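Local atomic coordinates of response regulator receiver domain protein (CheY) (Rhodospirillum rubrum, PDB entry 3HEB), a protein that probably acts as a CheY-like receiver in two-component signalling, taking up a phosphoryl group on an aspartate to switch a downstream response. Residues A60-L65 and S137-P142; A17-K22 and N124-I129. All coordinates share one frame; numbering follows the deposited sequence.

Overall arrangement
Followed from the N terminus, the chain lays down strand 6-10, then helix 14-26, which supplies residues 17-22; strand 61-65, at the middle of the parallel sheet, follows. Contact 2 closes a loop of about a hundred residues when helix 122-136 returns to pack beside helix 14-26. Contact 1 closes the second loop just beyond that helix, where residues 137-142 reach the start of strand 61-65. The loops cross rather than nest, since 60-65 lies between 17-22 and 124-129 while its partner, 137-142, lies beyond 124-129, outside the loop closed by contact 2. The centres of the two contacts are about 17 Å apart, and helix 122-136 leads directly from one to the other.

Contact 1 of 2, residues A60-L65 and S137-P142; sequences AQLVLL and SVMQVP
The selenomethionine at Met139 is the first residue after helix 122-136 to meet Leu62, and it does so with its terminal methyl. Strand 61-65 is the central strand of the parallel five-stranded sheet of a CheY-like receiver domain, and it leads to Asp66, the predicted phosphorylation site; the C-terminal segment touches only its opposite, N-terminal end. Met139 has CG between its backbone N and carbonyl carbon, and a bend at chi3 (-93°) sets CE within 4.2 Å of Leu62 CD1. The two side chains cross at about a right angle, a light apolar touch; Phe136 also packs on Leu62. At Gln140 the chain turns to the dimer interface: its O accepts a hydrogen bond from Tyr108 of the second subunit, and its OE1 is hydrogen-bonded to Thr117 of that subunit. Val141 then faces the strand again. Its CG1, anti to the backbone N, meets the main chain of Gln61 rather than a side chain of the strand, 3.9 Å from Gln61 O and 4.0 Å from Gln61 N; Phe136 of helix 122-136 also packs on this valine. At Pro142 the CB points away from the strand, and it is the carbonyl O that makes the approach. The CA-H of Ala60 points at Pro142 O, with CA and O 3.5 Å apart and an angle of 159° at the hydrogen. No direct hydrogen bond joins the segments, whose touching parts run 130° apart and do not pair as strands. Ala60 and Leu62 use backbone bonds to Thr6 in strand 6-10, whereas Gln61 N bonds through a water to the tail. That water accepts from Gln61 N at 3.2 Å and donates to Pro142 O at 2.7 Å.

Contact 2 of 2, residues A17-K22 and N124-I129; sequences ARLIEK and NFANAI
Leu19 lays its CD2 methyl over one face of the Phe125 ring, a CH-pi contact in which CD2 stands 3.6 Å from the ring centroid, 23° off the normal. The methyl is displaced toward the rim, and its closest ring atom is Phe125 CD2, at 3.4 Å. The other branch, Leu19 CD1, meets Ala126 CB at 3.7 Å, and CG lies against Ile129 CD1, which makes the leucine a wedge among three residues of the facing helix. Ile129 reaches past it to Ile20: its CD1 packs 3.5 Å from Ile20 CG1, the two side chains crossing at about a right angle, and its CG2 comes within 3.3 Å of Ile20 O. With CG1 anti to the carbonyl carbon and CG2 anti to the backbone N, Ile129 presents both branches to Ile20. This is the packing of the first and last helices of the receiver fold, both on one face of the sheet, with axes 9.0 Å apart at closest approach and crossing at -44°. An alanine in place of Leu19 would probably open a gap between the helices, leaving the Phe125 face and Ala126 CB without their leucine methyls. Farther out, His16 meets the Phe125 ring edge-to-face, and Lys118 and Pro119 also touch this ring. Asn23 and Ile24 of helix 14-26 also touch Ile129, while Met9 of strand 6-10 packs against Ile20.

Contact 1 of 2, residues A60-L65 and S137-P142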
loop_
_atom_site.group_PDB
_atom_site.type_symbol
_atom_site.label_atom_id
_atom_site.label_comp_id
_atom_site.label_asym_id
_atom_site.label_seq_id
_atom_site.Cartn_x
_atom_site.Cartn_y
_atom_site.Cartn_z
ATOM N N ALA A 60 16.197 0.060 -0.811
ATOM C CA ALA A 60 14.980 -0.050 -0.033
ATOM C C ALA A 60 14.478 1.379 0.005
ATOM O O ALA A 60 15.009 2.202 0.744
ATOM C CB ALA A 60 15.286 -0.559 1.375
ATOM N N GLN A 61 13.460 1.675 -0.796
ATOM C CA GLN A 61 12.929 3.032 -0.877
ATOM C C GLN A 61 11.416 3.097 -1.062
ATOM O O GLN A 61 10.825 2.253 -1.723
ATOM C CB GLN A 61 13.606 3.744 -2.046
ATOM C CG GLN A 61 13.582 2.885 -3.301
ATOM C CD GLN A 61 14.352 3.470 -4.451
ATOM O OE1 GLN A 61 15.181 4.352 -4.268
ATOM N NE2 GLN A 61 14.093 2.960 -5.653
ATOM N N LEU A 62 10.801 4.112 -0.464
ATOM C CA LEU A 62 9.364 4.339 -0.590
ATOM C C LEU A 62 9.277 5.627 -1.402
ATOM O O LEU A 62 10.037 6.564 -1.160
ATOM C CB LEU A 62 8.706 4.559 0.780
ATOM C CG LEU A 62 7.253 5.064 0.700
ATOM C CD1 LEU A 62 6.291 3.901 0.880
ATOM C CD2 LEU A 62 6.995 6.087 1.765
ATOM N N VAL A 63 8.362 5.685 -2.364
ATOM C CA VAL A 63 8.239 6.890 -3.165
ATOM C C VAL A 63 6.894 7.589 -3.051
ATOM O O VAL A 63 5.835 6.975 -3.227
ATOM C CB VAL A 63 8.521 6.600 -4.655
ATOM C CG1 VAL A 63 9.917 6.019 -4.816
ATOM C CG2 VAL A 63 7.506 5.636 -5.193
ATOM N N LEU A 64 6.953 8.877 -2.720
ATOM C CA LEU A 64 5.765 9.715 -2.630
ATOM C C LEU A 64 5.705 10.400 -3.978
ATOM O O LEU A 64 6.660 11.058 -4.385
ATOM C CB LEU A 64 5.905 10.765 -1.532
ATOM C CG LEU A 64 5.357 10.323 -0.186
ATOM C CD1 LEU A 64 3.868 10.006 -0.333
ATOM C CD2 LEU A 64 6.132 9.102 0.298
ATOM N N LEU A 65 4.589 10.251 -4.671
ATOM C CA LEU A 65 4.474 10.834 -5.995
ATOM C C LEU A 65 3.202 11.626 -6.237
ATOM O O LEU A 65 2.094 11.141 -6.009
ATOM C CB LEU A 65 4.602 9.719 -7.045
ATOM C CG LEU A 65 4.513 10.041 -8.544
ATOM C CD1 LEU A 65 5.701 10.879 -8.995
ATOM C CD2 LEU A 65 4.458 8.733 -9.325
ATOM N N SER A 137 6.398 3.591 9.387
ATOM C CA SER A 137 7.238 2.993 10.413
ATOM C C SER A 137 6.702 1.656 10.897
ATOM O O SER A 137 7.374 0.953 11.651
ATOM C CB SER A 137 7.375 3.955 11.592
ATOM O OG SER A 137 6.134 4.095 12.253
ATOM N N VAL A 138 5.501 1.305 10.454
ATOM C CA VAL A 138 4.864 0.050 10.848
ATOM C C VAL A 138 4.960 -1.031 9.760
ATOM O O VAL A 138 4.939 -2.229 10.060
ATOM C CB VAL A 138 3.370 0.302 11.187
ATOM C CG1 VAL A 138 2.558 -0.964 11.008
ATOM C CG2 VAL A 138 3.242 0.820 12.614
HETATM N N MSE A 139 5.072 -0.600 8.505
HETATM C CA MSE A 139 5.141 -1.504 7.358
HETATM C C MSE A 139 6.554 -1.951 7.009
HETATM O O MSE A 139 7.534 -1.359 7.462
HETATM C CB MSE A 139 4.514 -0.835 6.117
HETATM C CG MSE A 139 5.276 0.362 5.557
HETATM SE SE MSE A 139 4.419 1.211 4.186
HETATM C CE MSE A 139 5.126 0.379 2.813
ATOM N N GLN A 140 6.646 -3.009 6.208
ATOM C CA GLN A 140 7.930 -3.525 5.737
ATOM C C GLN A 140 8.189 -2.945 4.341
ATOM O O GLN A 140 7.351 -3.084 3.453
ATOM C CB GLN A 140 7.885 -5.047 5.616
ATOM C CG GLN A 140 7.724 -5.799 6.912
ATOM C CD GLN A 140 9.043 -6.051 7.602
ATOM O OE1 GLN A 140 9.089 -6.708 8.641
ATOM N NE2 GLN A 140 10.129 -5.538 7.027
ATOM N N VAL A 141 9.331 -2.284 4.156
ATOM C CA VAL A 141 9.701 -1.736 2.850
ATOM C C VAL A 141 10.803 -2.648 2.334
ATOM O O VAL A 141 11.878 -2.716 2.916
ATOM C CB VAL A 141 10.255 -0.297 2.944
ATOM C CG1 VAL A 141 10.664 0.178 1.567
ATOM C CG2 VAL A 141 9.202 0.637 3.508
ATOM N N PRO A 142 10.555 -3.356 1.223
ATOM C CA PRO A 142 11.550 -4.272 0.662
ATOM C C PRO A 142 12.616 -3.610 -0.193
ATOM O O PRO A 142 12.474 -2.454 -0.598
ATOM C CB PRO A 142 10.691 -5.212 -0.165
ATOM C CG PRO A 142 9.723 -4.230 -0.799
ATOM C CD PRO A 142 9.332 -3.350 0.391
HETATM O O HOH W 1 12.504 -0.740 -2.641
#

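Contact 2 of 2, residues A17-K22 and N124-I129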
loop_
_atom_site.group_PDB
_atom_site.type_symbol
_atom_site.label_atom_id
_atom_site.label_comp_id
_atom_site.label_asym_id
_atom_site.label_seq_id
_atom_site.Cartn_x
_atom_site.Cartn_y
_atom_site.Cartn_z
ATOM N N ALA A 17 5.514 20.300 -0.465
ATOM C CA ALA A 17 6.747 19.577 -0.205
ATOM C C ALA A 17 7.257 19.847 1.204
ATOM O O ALA A 17 7.732 18.937 1.871
ATOM C CB ALA A 17 7.810 19.960 -1.226
ATOM N N ARG A 18 7.156 21.092 1.657
ATOM C CA ARG A 18 7.624 21.442 2.990
ATOM C C ARG A 18 6.642 20.981 4.063
ATOM O O ARG A 18 7.033 20.722 5.196
ATOM C CB ARG A 18 7.879 22.954 3.088
ATOM C CG ARG A 18 9.089 23.435 2.268
ATOM C CD ARG A 18 9.278 24.955 2.371
ATOM N NE ARG A 18 10.319 25.453 1.468
ATOM C CZ ARG A 18 11.608 25.143 1.564
ATOM N NH1 ARG A 18 12.030 24.334 2.526
ATOM N NH2 ARG A 18 12.480 25.633 0.694
ATOM N N LEU A 19 5.367 20.863 3.708
ATOM C CA LEU A 19 4.367 20.391 4.665
ATOM C C LEU A 19 4.497 18.875 4.864
ATOM O O LEU A 19 4.387 18.367 5.983
ATOM C CB LEU A 19 2.958 20.709 4.164
ATOM C CG LEU A 19 1.843 20.048 4.978
ATOM C CD1 LEU A 19 1.786 20.673 6.365
ATOM C CD2 LEU A 19 0.519 20.228 4.262
ATOM N N ILE A 20 4.732 18.166 3.763
ATOM C CA ILE A 20 4.884 16.720 3.771
ATOM C C ILE A 20 6.102 16.328 4.596
ATOM O O ILE A 20 6.031 15.464 5.469
ATOM C CB ILE A 20 5.077 16.191 2.328
ATOM C CG1 ILE A 20 3.815 16.452 1.499
ATOM C CG2 ILE A 20 5.384 14.704 2.349
ATOM C CD1 ILE A 20 3.975 16.153 0.017
ATOM N N GLU A 21 7.219 16.992 4.323
ATOM C CA GLU A 21 8.469 16.720 4.998
ATOM C C GLU A 21 8.432 16.931 6.502
ATOM O O GLU A 21 8.925 16.098 7.253
ATOM C CB GLU A 21 9.572 17.593 4.410
ATOM C CG GLU A 21 10.946 17.400 5.046
ATOM C CD GLU A 21 11.865 18.620 4.883
ATOM O OE1 GLU A 21 11.900 19.233 3.783
ATOM O OE2 GLU A 21 12.564 18.962 5.864
ATOM N N LYS A 22 7.862 18.040 6.955
ATOM C CA LYS A 22 7.847 18.294 8.387
ATOM C C LYS A 22 6.867 17.417 9.125
ATOM O O LYS A 22 7.053 17.128 10.301
ATOM C CB LYS A 22 7.550 19.767 8.684
ATOM C CG LYS A 22 6.172 20.245 8.289
ATOM C CD LYS A 22 6.012 21.740 8.568
ATOM C CE LYS A 22 6.400 22.076 10.004
ATOM N NZ LYS A 22 5.731 21.160 10.973
ATOM N N ASN A 124 -6.026 18.877 7.900
ATOM C CA ASN A 124 -6.328 17.477 7.623
ATOM C C ASN A 124 -5.206 16.938 6.764
ATOM O O ASN A 124 -4.814 15.778 6.888
ATOM C CB ASN A 124 -7.653 17.333 6.882
ATOM C CG ASN A 124 -8.828 17.798 7.709
ATOM O OD1 ASN A 124 -8.769 17.801 8.940
ATOM N ND2 ASN A 124 -9.912 18.178 7.041
ATOM N N PHE A 125 -4.688 17.799 5.899
ATOM C CA PHE A 125 -3.600 17.433 5.013
ATOM C C PHE A 125 -2.362 17.080 5.844
ATOM O O PHE A 125 -1.753 16.032 5.657
ATOM C CB PHE A 125 -3.304 18.613 4.075
ATOM C CG PHE A 125 -2.281 18.320 3.012
ATOM C CD1 PHE A 125 -1.716 17.055 2.878
ATOM C CD2 PHE A 125 -1.896 19.316 2.125
ATOM C CE1 PHE A 125 -0.772 16.797 1.899
ATOM C CE2 PHE A 125 -0.947 19.062 1.138
ATOM C CZ PHE A 125 -0.391 17.793 1.021
ATOM N N ALA A 126 -2.005 17.957 6.778
ATOM C CA ALA A 126 -0.837 17.748 7.635
ATOM C C ALA A 126 -1.003 16.493 8.487
ATOM O O ALA A 126 -0.079 15.686 8.607
ATOM C CB ALA A 126 -0.622 18.969 8.525
ATOM N N ASN A 127 -2.180 16.339 9.083
ATOM C CA ASN A 127 -2.464 15.176 9.908
ATOM C C ASN A 127 -2.370 13.878 9.107
ATOM O O ASN A 127 -1.871 12.869 9.610
ATOM C CB ASN A 127 -3.863 15.263 10.504
ATOM C CG ASN A 127 -4.379 13.905 10.917
ATOM O OD1 ASN A 127 -3.973 13.358 11.946
ATOM N ND2 ASN A 127 -5.257 13.330 10.093
ATOM N N ALA A 128 -2.862 13.900 7.870
ATOM C CA ALA A 128 -2.830 12.715 7.032
ATOM C C ALA A 128 -1.396 12.268 6.747
ATOM O O ALA A 128 -1.116 11.073 6.711
ATOM C CB ALA A 128 -3.572 12.973 5.733
ATOM N N ILE A 129 -0.499 13.230 6.546
ATOM C CA ILE A 129 0.905 12.936 6.280
ATOM C C ILE A 129 1.538 12.323 7.529
ATOM O O ILE A 129 2.385 11.421 7.460
ATOM C CB ILE A 129 1.672 14.224 5.917
ATOM C CG1 ILE A 129 1.035 14.872 4.683
ATOM C CG2 ILE A 129 3.142 13.901 5.672
ATOM C CD1 ILE A 129 1.669 16.190 4.274
#